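Local coordinates for protein mandelate racemase / muconate lactonizing enzyme (Burkholderia pseudomallei, PDB 2POD) that is of unknown function but belongs to the enolase superfamily, may be a lyase, and binds a sodium ion in its barrel domain, at residues I8-P13 with N18-L23; T122-H127 with H322-P327; E202-I207 with M215-E220; D247-R250 with S256-R259. All blocks are in the same frame, centred on the assembly; numbering follows the deposited sequence.

Contact 1: I8-P13 with N18-L23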
# COMPACT_ATOMS: atom_id res chain seq x y z
N ILE B 8 -45.89 -14.05 17.00
CA ILE B 8 -45.41 -13.27 15.86
C ILE B 8 -46.31 -13.48 14.64
O ILE B 8 -46.59 -14.61 14.26
CB ILE B 8 -43.89 -13.58 15.54
CG1 ILE B 8 -42.98 -12.95 16.61
CG2 ILE B 8 -43.50 -13.06 14.16
CD1 ILE B 8 -41.62 -13.58 16.73
N GLU B 9 -46.78 -12.38 14.06
CA GLU B 9 -47.74 -12.43 12.95
C GLU B 9 -47.13 -11.79 11.71
O GLU B 9 -46.63 -10.68 11.79
CB GLU B 9 -49.00 -11.64 13.31
CG GLU B 9 -50.05 -12.41 14.06
CD GLU B 9 -51.40 -11.71 14.03
OE1 GLU B 9 -52.31 -12.21 13.33
OE2 GLU B 9 -51.55 -10.67 14.71
N THR B 10 -47.19 -12.47 10.57
CA THR B 10 -46.87 -11.83 9.30
C THR B 10 -48.11 -11.53 8.46
O THR B 10 -49.06 -12.32 8.44
CB THR B 10 -45.87 -12.64 8.46
OG1 THR B 10 -46.39 -13.96 8.23
CG2 THR B 10 -44.52 -12.74 9.18
N LEU B 11 -48.09 -10.39 7.79
CA LEU B 11 -49.22 -9.94 6.99
C LEU B 11 -48.73 -9.67 5.58
O LEU B 11 -47.86 -8.81 5.38
CB LEU B 11 -49.82 -8.66 7.58
CG LEU B 11 -50.26 -8.41 9.03
CD1 LEU B 11 -51.35 -7.36 9.00
CD2 LEU B 11 -50.76 -9.63 9.78
N ARG B 12 -49.29 -10.38 4.61
CA ARG B 12 -48.97 -10.16 3.20
C ARG B 12 -50.18 -9.68 2.39
O ARG B 12 -51.03 -10.48 2.00
CB ARG B 12 -48.42 -11.44 2.57
CG ARG B 12 -47.00 -11.80 2.97
CD ARG B 12 -46.39 -12.82 2.01
NE ARG B 12 -46.99 -14.14 2.14
CZ ARG B 12 -47.87 -14.66 1.28
NH1 ARG B 12 -48.36 -15.87 1.49
NH2 ARG B 12 -48.25 -13.98 0.21
N PRO B 13 -50.26 -8.36 2.13
CA PRO B 13 -51.38 -7.87 1.33
C PRO B 13 -51.15 -8.10 -0.16
O PRO B 13 -50.12 -7.70 -0.69
CB PRO B 13 -51.42 -6.37 1.65
CG PRO B 13 -50.05 -6.02 2.17
CD PRO B 13 -49.33 -7.29 2.53
N ASN B 18 -45.07 -6.99 -2.82
CA ASN B 18 -43.70 -6.86 -2.32
C ASN B 18 -43.61 -6.57 -0.82
O ASN B 18 -42.55 -6.74 -0.21
CB ASN B 18 -42.93 -5.79 -3.10
CG ASN B 18 -42.56 -6.23 -4.49
OD1 ASN B 18 -42.65 -5.44 -5.44
ND2 ASN B 18 -42.12 -7.48 -4.63
N LEU B 19 -44.73 -6.15 -0.24
CA LEU B 19 -44.77 -5.61 1.11
C LEU B 19 -44.98 -6.71 2.14
O LEU B 19 -45.79 -7.62 1.95
CB LEU B 19 -45.88 -4.56 1.22
CG LEU B 19 -46.10 -3.70 2.46
CD1 LEU B 19 -44.93 -2.78 2.74
CD2 LEU B 19 -47.35 -2.89 2.22
N LEU B 20 -44.24 -6.62 3.25
CA LEU B 20 -44.48 -7.51 4.37
C LEU B 20 -44.56 -6.71 5.67
O LEU B 20 -43.65 -5.96 5.99
CB LEU B 20 -43.40 -8.59 4.44
CG LEU B 20 -43.40 -9.55 5.63
CD1 LEU B 20 -44.59 -10.50 5.56
CD2 LEU B 20 -42.11 -10.35 5.67
N TRP B 21 -45.66 -6.88 6.39
CA TRP B 21 -45.74 -6.44 7.78
C TRP B 21 -45.49 -7.58 8.75
O TRP B 21 -45.80 -8.73 8.44
CB TRP B 21 -47.07 -5.78 8.07
CG TRP B 21 -47.23 -4.48 7.39
CD1 TRP B 21 -46.39 -3.41 7.45
CD2 TRP B 21 -48.31 -4.10 6.53
NE1 TRP B 21 -46.87 -2.38 6.68
CE2 TRP B 21 -48.05 -2.78 6.10
CE3 TRP B 21 -49.47 -4.74 6.08
CZ2 TRP B 21 -48.91 -2.08 5.25
CZ3 TRP B 21 -50.32 -4.05 5.22
CH2 TRP B 21 -50.04 -2.73 4.81
N VAL B 22 -44.90 -7.25 9.89
CA VAL B 22 -44.71 -8.20 10.98
C VAL B 22 -45.21 -7.57 12.28
O VAL B 22 -44.96 -6.40 12.54
CB VAL B 22 -43.22 -8.63 11.16
CG1 VAL B 22 -43.11 -9.79 12.14
CG2 VAL B 22 -42.62 -9.04 9.84
N LEU B 23 -45.93 -8.37 13.08
CA LEU B 23 -46.44 -7.94 14.37
C LEU B 23 -45.91 -8.85 15.46
O LEU B 23 -46.03 -10.07 15.35
CB LEU B 23 -47.97 -7.98 14.39
CG LEU B 23 -48.73 -6.91 13.59
CD1 LEU B 23 -50.18 -7.33 13.43
CD2 LEU B 23 -48.64 -5.56 14.26

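Contact 2: T122-H127 with H322-P327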
# COMPACT_ATOMS: atom_id res chain seq x y z
N THR B 122 -38.16 11.08 -4.53
CA THR B 122 -37.87 10.05 -5.50
C THR B 122 -39.04 9.98 -6.49
O THR B 122 -40.15 9.58 -6.13
CB THR B 122 -37.60 8.70 -4.80
OG1 THR B 122 -36.40 8.82 -4.03
CG2 THR B 122 -37.44 7.55 -5.78
N CYS B 123 -38.77 10.40 -7.73
CA CYS B 123 -39.80 10.58 -8.75
C CYS B 123 -40.28 9.26 -9.35
O CYS B 123 -40.10 9.00 -10.54
CB CYS B 123 -39.29 11.52 -9.85
SG CYS B 123 -38.77 13.15 -9.27
N ALA B 124 -40.87 8.42 -8.50
CA ALA B 124 -41.57 7.21 -8.92
C ALA B 124 -43.05 7.51 -9.18
O ALA B 124 -43.61 8.44 -8.58
CB ALA B 124 -41.44 6.13 -7.86
N GLY B 125 -43.66 6.73 -10.06
CA GLY B 125 -45.12 6.71 -10.20
C GLY B 125 -45.80 5.88 -9.12
O GLY B 125 -45.13 5.09 -8.44
N PRO B 126 -47.13 6.05 -8.96
CA PRO B 126 -47.94 5.34 -7.97
C PRO B 126 -48.03 3.83 -8.17
O PRO B 126 -47.89 3.34 -9.30
CB PRO B 126 -49.33 5.97 -8.14
CG PRO B 126 -49.10 7.26 -8.85
CD PRO B 126 -47.94 6.99 -9.76
N HIS B 127 -48.23 3.10 -7.07
CA HIS B 127 -48.64 1.69 -7.10
C HIS B 127 -50.16 1.58 -7.11
O HIS B 127 -50.85 2.60 -7.19
CB HIS B 127 -48.05 0.95 -5.89
CG HIS B 127 -47.82 -0.52 -6.12
ND1 HIS B 127 -46.80 -0.99 -6.92
CD2 HIS B 127 -48.48 -1.61 -5.66
CE1 HIS B 127 -46.84 -2.32 -6.94
NE2 HIS B 127 -47.85 -2.71 -6.18
N HIS B 322 -32.97 5.25 3.15
CA HIS B 322 -33.79 4.88 2.01
C HIS B 322 -35.23 4.65 2.45
O HIS B 322 -35.48 3.96 3.45
CB HIS B 322 -33.25 3.57 1.41
CG HIS B 322 -33.90 3.17 0.12
ND1 HIS B 322 -34.43 1.91 -0.09
CD2 HIS B 322 -34.09 3.85 -1.03
CE1 HIS B 322 -34.92 1.84 -1.31
NE2 HIS B 322 -34.72 3.00 -1.91
N ASP B 323 -36.18 5.23 1.72
CA ASP B 323 -37.54 4.70 1.68
C ASP B 323 -37.89 4.16 0.30
O ASP B 323 -37.50 3.05 -0.04
CB ASP B 323 -38.57 5.74 2.16
CG ASP B 323 -40.02 5.24 2.02
OD1 ASP B 323 -40.32 4.10 2.46
OD2 ASP B 323 -40.83 5.98 1.43
N CYS B 324 -38.64 4.96 -0.48
CA CYS B 324 -39.42 4.49 -1.64
C CYS B 324 -40.20 3.17 -1.48
O CYS B 324 -40.46 2.47 -2.46
CB CYS B 324 -38.53 4.46 -2.89
SG CYS B 324 -39.39 4.55 -4.49
N THR B 325 -40.56 2.82 -0.25
CA THR B 325 -41.18 1.52 0.02
C THR B 325 -42.45 1.67 0.86
O THR B 325 -43.30 2.49 0.53
CB THR B 325 -40.20 0.49 0.64
OG1 THR B 325 -39.63 1.03 1.84
CG2 THR B 325 -39.08 0.15 -0.34
N GLY B 326 -42.59 0.88 1.92
CA GLY B 326 -43.79 0.94 2.76
C GLY B 326 -43.78 2.07 3.78
O GLY B 326 -42.73 2.67 4.03
N PRO B 327 -44.96 2.36 4.39
CA PRO B 327 -45.11 3.47 5.33
C PRO B 327 -44.36 3.31 6.66
O PRO B 327 -43.94 4.32 7.24
CB PRO B 327 -46.63 3.51 5.59
CG PRO B 327 -47.09 2.14 5.29
CD PRO B 327 -46.24 1.67 4.15

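Contact 3: E202-I207 with M215-E220. With NA (sodium ion), chain D.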
# COMPACT_ATOMS: atom_id res chain seq x y z
N GLU B 202 -31.01 14.44 -21.58
CA GLU B 202 -32.07 15.43 -21.80
C GLU B 202 -33.01 15.76 -20.61
O GLU B 202 -33.39 16.91 -20.46
CB GLU B 202 -32.87 15.11 -23.07
CG GLU B 202 -32.18 15.51 -24.37
CD GLU B 202 -32.90 15.00 -25.61
OE1 GLU B 202 -32.23 14.80 -26.65
OE2 GLU B 202 -34.13 14.79 -25.55
N PRO B 203 -33.38 14.76 -19.77
CA PRO B 203 -33.92 15.10 -18.45
C PRO B 203 -33.10 16.04 -17.55
O PRO B 203 -33.70 16.73 -16.73
CB PRO B 203 -34.07 13.73 -17.77
CG PRO B 203 -34.34 12.81 -18.89
CD PRO B 203 -33.44 13.29 -20.00
N PHE B 204 -31.78 16.09 -17.71
CA PHE B 204 -30.95 16.99 -16.90
C PHE B 204 -30.93 18.42 -17.42
O PHE B 204 -30.87 19.37 -16.63
CB PHE B 204 -29.53 16.44 -16.72
CG PHE B 204 -29.48 15.15 -15.96
CD1 PHE B 204 -29.53 15.15 -14.57
CD2 PHE B 204 -29.41 13.94 -16.63
CE1 PHE B 204 -29.51 13.96 -13.86
CE2 PHE B 204 -29.39 12.74 -15.93
CZ PHE B 204 -29.44 12.74 -14.54
N GLU B 205 -30.97 18.58 -18.74
CA GLU B 205 -30.94 19.90 -19.37
C GLU B 205 -32.25 20.66 -19.19
O GLU B 205 -32.24 21.87 -18.97
CB GLU B 205 -30.58 19.80 -20.85
CG GLU B 205 -30.19 21.14 -21.49
CD GLU B 205 -29.04 21.02 -22.48
OE1 GLU B 205 -28.45 22.07 -22.83
OE2 GLU B 205 -28.73 19.89 -22.91
N LYS B 206 -33.37 19.93 -19.28
CA LYS B 206 -34.71 20.49 -19.06
C LYS B 206 -34.85 21.17 -17.71
O LYS B 206 -35.32 22.31 -17.63
CB LYS B 206 -35.77 19.40 -19.23
CG LYS B 206 -36.28 19.26 -20.66
CD LYS B 206 -37.20 18.05 -20.82
CE LYS B 206 -38.09 18.19 -22.05
NZ LYS B 206 -37.38 17.89 -23.32
N ILE B 207 -34.42 20.49 -16.64
CA ILE B 207 -34.51 21.06 -15.30
C ILE B 207 -33.43 22.10 -15.00
O ILE B 207 -33.62 22.97 -14.14
CB ILE B 207 -34.66 19.97 -14.17
CG1 ILE B 207 -33.37 19.73 -13.40
CG2 ILE B 207 -35.22 18.68 -14.70
CD1 ILE B 207 -33.47 20.20 -11.98
N MSE B 215 -32.57 23.56 -7.42
CA MSE B 215 -32.79 22.13 -7.23
C MSE B 215 -31.46 21.37 -7.17
O MSE B 215 -30.55 21.62 -7.96
CB MSE B 215 -33.62 21.59 -8.39
CG MSE B 215 -34.16 20.18 -8.21
SE MSE B 215 -35.68 20.09 -7.01
CE MSE B 215 -36.83 21.46 -7.81
N ASP B 216 -31.36 20.44 -6.23
CA ASP B 216 -30.37 19.38 -6.34
C ASP B 216 -30.96 18.18 -7.07
O ASP B 216 -32.12 17.80 -6.83
CB ASP B 216 -29.83 18.99 -4.96
CG ASP B 216 -29.25 20.16 -4.19
OD1 ASP B 216 -28.48 20.96 -4.78
OD2 ASP B 216 -29.57 20.28 -2.99
N VAL B 217 -30.18 17.59 -7.98
CA VAL B 217 -30.60 16.38 -8.70
C VAL B 217 -29.64 15.24 -8.42
O VAL B 217 -28.44 15.32 -8.70
CB VAL B 217 -30.68 16.58 -10.23
CG1 VAL B 217 -31.69 15.61 -10.83
CG2 VAL B 217 -31.05 18.00 -10.58
N MSE B 218 -30.18 14.16 -7.86
CA MSE B 218 -29.40 12.98 -7.57
C MSE B 218 -29.76 11.88 -8.56
O MSE B 218 -30.93 11.62 -8.81
CB MSE B 218 -29.60 12.53 -6.12
CG MSE B 218 -30.95 12.84 -5.52
SE MSE B 218 -30.97 14.20 -4.11
CE MSE B 218 -30.40 15.71 -5.00
N VAL B 219 -28.74 11.26 -9.13
CA VAL B 219 -28.94 10.22 -10.13
C VAL B 219 -28.92 8.85 -9.48
O VAL B 219 -27.98 8.51 -8.77
CB VAL B 219 -27.87 10.27 -11.23
CG1 VAL B 219 -28.33 9.50 -12.44
CG2 VAL B 219 -27.53 11.70 -11.58
N GLU B 220 -29.98 8.08 -9.72
CA GLU B 220 -30.04 6.69 -9.32
C GLU B 220 -29.67 5.82 -10.52
O GLU B 220 -30.14 6.07 -11.62
CB GLU B 220 -31.46 6.37 -8.83
CG GLU B 220 -31.86 4.92 -8.84
CD GLU B 220 -31.19 4.11 -7.75
OE1 GLU B 220 -31.82 3.95 -6.68
OE2 GLU B 220 -30.04 3.63 -7.94
NA NA D . -32.59 3.55 -4.60

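Contact 4: D247-R250 with S256-R259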
# COMPACT_ATOMS: atom_id res chain seq x y z
N ASP B 247 -25.59 3.99 -6.46
CA ASP B 247 -25.33 2.64 -6.96
C ASP B 247 -24.91 2.57 -8.43
O ASP B 247 -25.60 1.94 -9.23
CB ASP B 247 -26.52 1.73 -6.68
CG ASP B 247 -26.75 1.52 -5.19
OD1 ASP B 247 -27.92 1.34 -4.78
OD2 ASP B 247 -25.76 1.55 -4.43
N PRO B 248 -23.81 3.25 -8.80
CA PRO B 248 -23.48 3.37 -10.22
C PRO B 248 -22.90 2.11 -10.85
O PRO B 248 -22.98 1.94 -12.07
CB PRO B 248 -22.46 4.51 -10.25
CG PRO B 248 -21.82 4.47 -8.90
CD PRO B 248 -22.83 3.95 -7.94
N ILE B 249 -22.32 1.25 -10.02
CA ILE B 249 -22.02 -0.14 -10.38
C ILE B 249 -22.62 -1.04 -9.31
O ILE B 249 -23.02 -0.56 -8.25
CB ILE B 249 -20.48 -0.42 -10.50
CG1 ILE B 249 -19.79 -0.32 -9.12
CG2 ILE B 249 -19.84 0.51 -11.53
CD1 ILE B 249 -18.44 -1.04 -9.03
N ARG B 250 -22.68 -2.34 -9.59
CA ARG B 250 -23.15 -3.32 -8.60
C ARG B 250 -22.21 -3.45 -7.40
O ARG B 250 -21.00 -3.63 -7.56
CB ARG B 250 -23.39 -4.68 -9.26
CG ARG B 250 -24.05 -5.71 -8.35
CD ARG B 250 -25.06 -6.53 -9.10
NE ARG B 250 -24.80 -7.97 -8.99
CZ ARG B 250 -25.74 -8.90 -8.94
NH1 ARG B 250 -25.39 -10.18 -8.84
NH2 ARG B 250 -27.03 -8.58 -8.98
N SER B 256 -13.82 -2.41 -6.48
CA SER B 256 -13.99 -1.78 -7.79
C SER B 256 -14.48 -0.32 -7.75
O SER B 256 -14.54 0.35 -8.79
CB SER B 256 -14.92 -2.62 -8.66
OG SER B 256 -14.21 -3.64 -9.36
N LEU B 257 -14.84 0.16 -6.56
CA LEU B 257 -15.59 1.41 -6.44
C LEU B 257 -14.74 2.66 -6.55
O LEU B 257 -15.20 3.68 -7.06
CB LEU B 257 -16.42 1.42 -5.15
CG LEU B 257 -17.53 2.46 -5.03
CD1 LEU B 257 -18.50 2.40 -6.20
CD2 LEU B 257 -18.25 2.26 -3.71
N LYS B 258 -13.49 2.57 -6.10
CA LYS B 258 -12.59 3.73 -6.07
C LYS B 258 -12.24 4.22 -7.47
O LYS B 258 -12.03 5.42 -7.67
CB LYS B 258 -11.32 3.43 -5.27
CG LYS B 258 -10.93 4.56 -4.30
CD LYS B 258 -10.06 5.63 -4.94
CE LYS B 258 -10.46 7.04 -4.48
NZ LYS B 258 -9.85 7.44 -3.18
N ARG B 259 -12.19 3.29 -8.41
CA ARG B 259 -12.07 3.61 -9.82
C ARG B 259 -13.22 4.45 -10.35
O ARG B 259 -12.98 5.41 -11.09
CB ARG B 259 -11.89 2.33 -10.64
CG ARG B 259 -10.51 1.71 -10.42
CD ARG B 259 -10.23 0.61 -11.41
NE ARG B 259 -10.15 1.11 -12.78
CZ ARG B 259 -10.08 0.35 -13.86
NH1 ARG B 259 -10.08 -0.97 -13.75
NH2 ARG B 259 -10.03 0.91 -15.06

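Contact 1: I8-P13 with N18-L23
The side chains of Trp21 and Pro13 cross at about a right angle, Pro13 CG lying oblique to the indole and 3.6 Å from Trp21 CZ3. One face of the indole carries Leu19 CD2, 3.5 Å above the plane and displaced toward the rim. At the edge, close to the plane, sits Leu11 CB, which also packs against Trp21 CB at 4.0 Å. The indole nitrogen, Trp21 NE1, is hydrogen-bonded to Glu35. Pro13 CG reaches Leu19 CD2 as well, so the proline ring touches both side chains. On the same face of the sheet, Glu9 and Leu23 pass each other at a slant, their CB atoms 4.0 Å apart. The carboxylate of Glu9 is paired elsewhere, with His25 and Arg389.

The backbones form an antiparallel hairpin. Glu9 and Leu23 are a hydrogen-bonded pair, with Leu23 N to Glu9 O the shorter bond at 2.7 Å; Leu11 and Trp21 form the next such pair. Thr10 and Val22 lie between them as a non-hydrogen-bonded pair. With CG set anti to the backbone N (chi1 175°), Leu20 sends CD1 across to Arg12 CG at 3.8 Å.

Within the four-stranded antiparallel sheet of the N-terminal domain these are the two central strands, flanked by 394-400 and 31-37. Helix 40-55 packs on the face of Thr10 and Val22, where Glu44 pairs with Thr10 and Arg12, while Leu384 touches Leu11 and Trp21 on the other.

Contact 2: T122-H127 with H322-P327
Cys324 reaches across to Thr122, its SG 3.8 Å from Thr122 CG2 and somewhat farther, 4.2 Å, from Ala124 CB. The thiol takes this position because SG is turned away from its own backbone N (chi1 -157°). The backbone of Cys324 lies in the left-handed region, with phi 42°, and its CB points at the facing loop.

Thr122 divides its two branches between different jobs. With chi1 at -66°, OG1 stands beside the backbone N and is hydrogen-bonded to Glu347, whereas CG2 is left as the branch that meets sulfur. Ala124 is brought alongside by an inverse gamma turn centred on Cys123, closed by the bond from Ala124 N to Thr122 O at 2.7 Å. Both methyl-bearing residues therefore present carbon to the same SG.

The other loop is shaped by an Asx turn, in which Thr325 N donates to Asp323 OD1 at 3.0 Å. The donor comes from well above the carboxylate plane. Asp323 is also tied through OD2 to the Tyr357 hydroxyl, and Gly326 occupies the N-cap position of helix 327-339.

The two loops follow strands 117-122 and 319-321 of the barrel domain and so lie on the metal-binding side, the Cys324 side chain about 6 Å from the sodium ion. Two residues before Cys324, His322 bonds through ND1 to Asp295, a pairing that resembles the His-Asp dyad of mandelate racemase relatives. The direct contact is small and apolar, sulfur against methyl groups, which implies weak and non-directional attraction; several polar side chains of the loops, Thr122, His322 and Asp323 among them, find partners elsewhere.

Contact 3: E202-I207 with M215-E220
Ile207 and Val217 reach toward each other tip to tip, bringing Ile207 CD1 to 3.6 Å from Val217 CG2. The same methyl fits the hollow between Val217 and selenomethionine Met215, whose CG lies 3.8 Å away and whose chain crosses at about a right angle. One helical turn earlier, Phe204 fills the next hollow along the strand. Its CB leaves the helix pointing past the strand, but chi1 near -64° swings the ring back, so that CZ comes to 3.7 Å from Val219 CG2 and CE1 to 4.1 Å from Val217 CG1. Both valines meet the ring obliquely. Val217 is thus the bump that separates the two helix side chains, giving one methyl to each.

The helical segment 202-207 runs nearly antiparallel to strand 216-220, their N-to-C directions 173° apart, as the outer layer of a beta-alpha-beta unit in the barrel. Ala160 and Ala164 of helix 160-170 close the flank of Ile207. Glu220 OE1 binds the sodium ion at 2.3 Å, together with Glu246 and Glu272. Chemically the interface is purely apolar: the packing depends on the fit of methyl groups and ring, while the metal-binding carboxylate of Glu220 sits at the strand's C-terminal end, away from this packing.

Contact 4: D247-R250 with S256-R259
Ile249 meets Leu257 and Ser256 across a short turn. It points its CB at the facing segment, and its CG1 occupies the position between the backbone N and the carbonyl carbon (chi1 68°). From there CD1 extends onto Ser256 CB at 3.9 Å, and it lies 4.1 Å from the carbonyl oxygen Ser256 O. Farther back along the same branch, CG1 faces Leu257 CD1 at 4.2 Å, the two side chains passing at a slant. Leu257 does not aim its CB at the loop; with CG anti to the backbone N (chi1 -165°), the tip bends back toward it. Ala230 of helix 227-237 packs on Ile249 and Ala288 on Leu257, which ties the pair into its surroundings.

Ser256 offers CB and its carbonyl oxygen to Ile249, while OG is hydrogen-bonded to Arg281 of the fourth subunit and weakly to His316 of the third. That histidine also packs on Ile249.

The loop belongs to the barrel segment after strand 244-246, just beyond the sodium ligand Glu246, and turns back toward helix 257-263. Asp247 is held by Ser271 through OD2. What joins the loop to the helix is thus loose van der Waals contact between buried carbon atoms, while Arg250 NH1 bonds to Ser71 OG of the fourth subunit, so the same short turn lies where the loop packs on the helix and at the interfaces with two other subunits.

Contact 1 comes first along the chain and lies in the antiparallel sheet of the N-terminal domain; the other three belong to the barrel. Contact 2 joins loops 195 residues apart, and contacts 3 and 4 fall in succession within the span between them. Contacts 1 and 2, with centres about 18 Å apart, touch where Leu19 CD1 packs on Gly326 CA at 3.9 Å, so the N-terminal sheet reaches the barrel's loops. Contacts 3 and 4, centres about 21 Å apart, meet at Glu220 and Asp247 beside the metal site. The centres of contacts 1 and 3 are about 36 Å apart, across the chain's centre. One end of contact 3 binds the sodium ion, and contacts 2 and 4 each have residues near it.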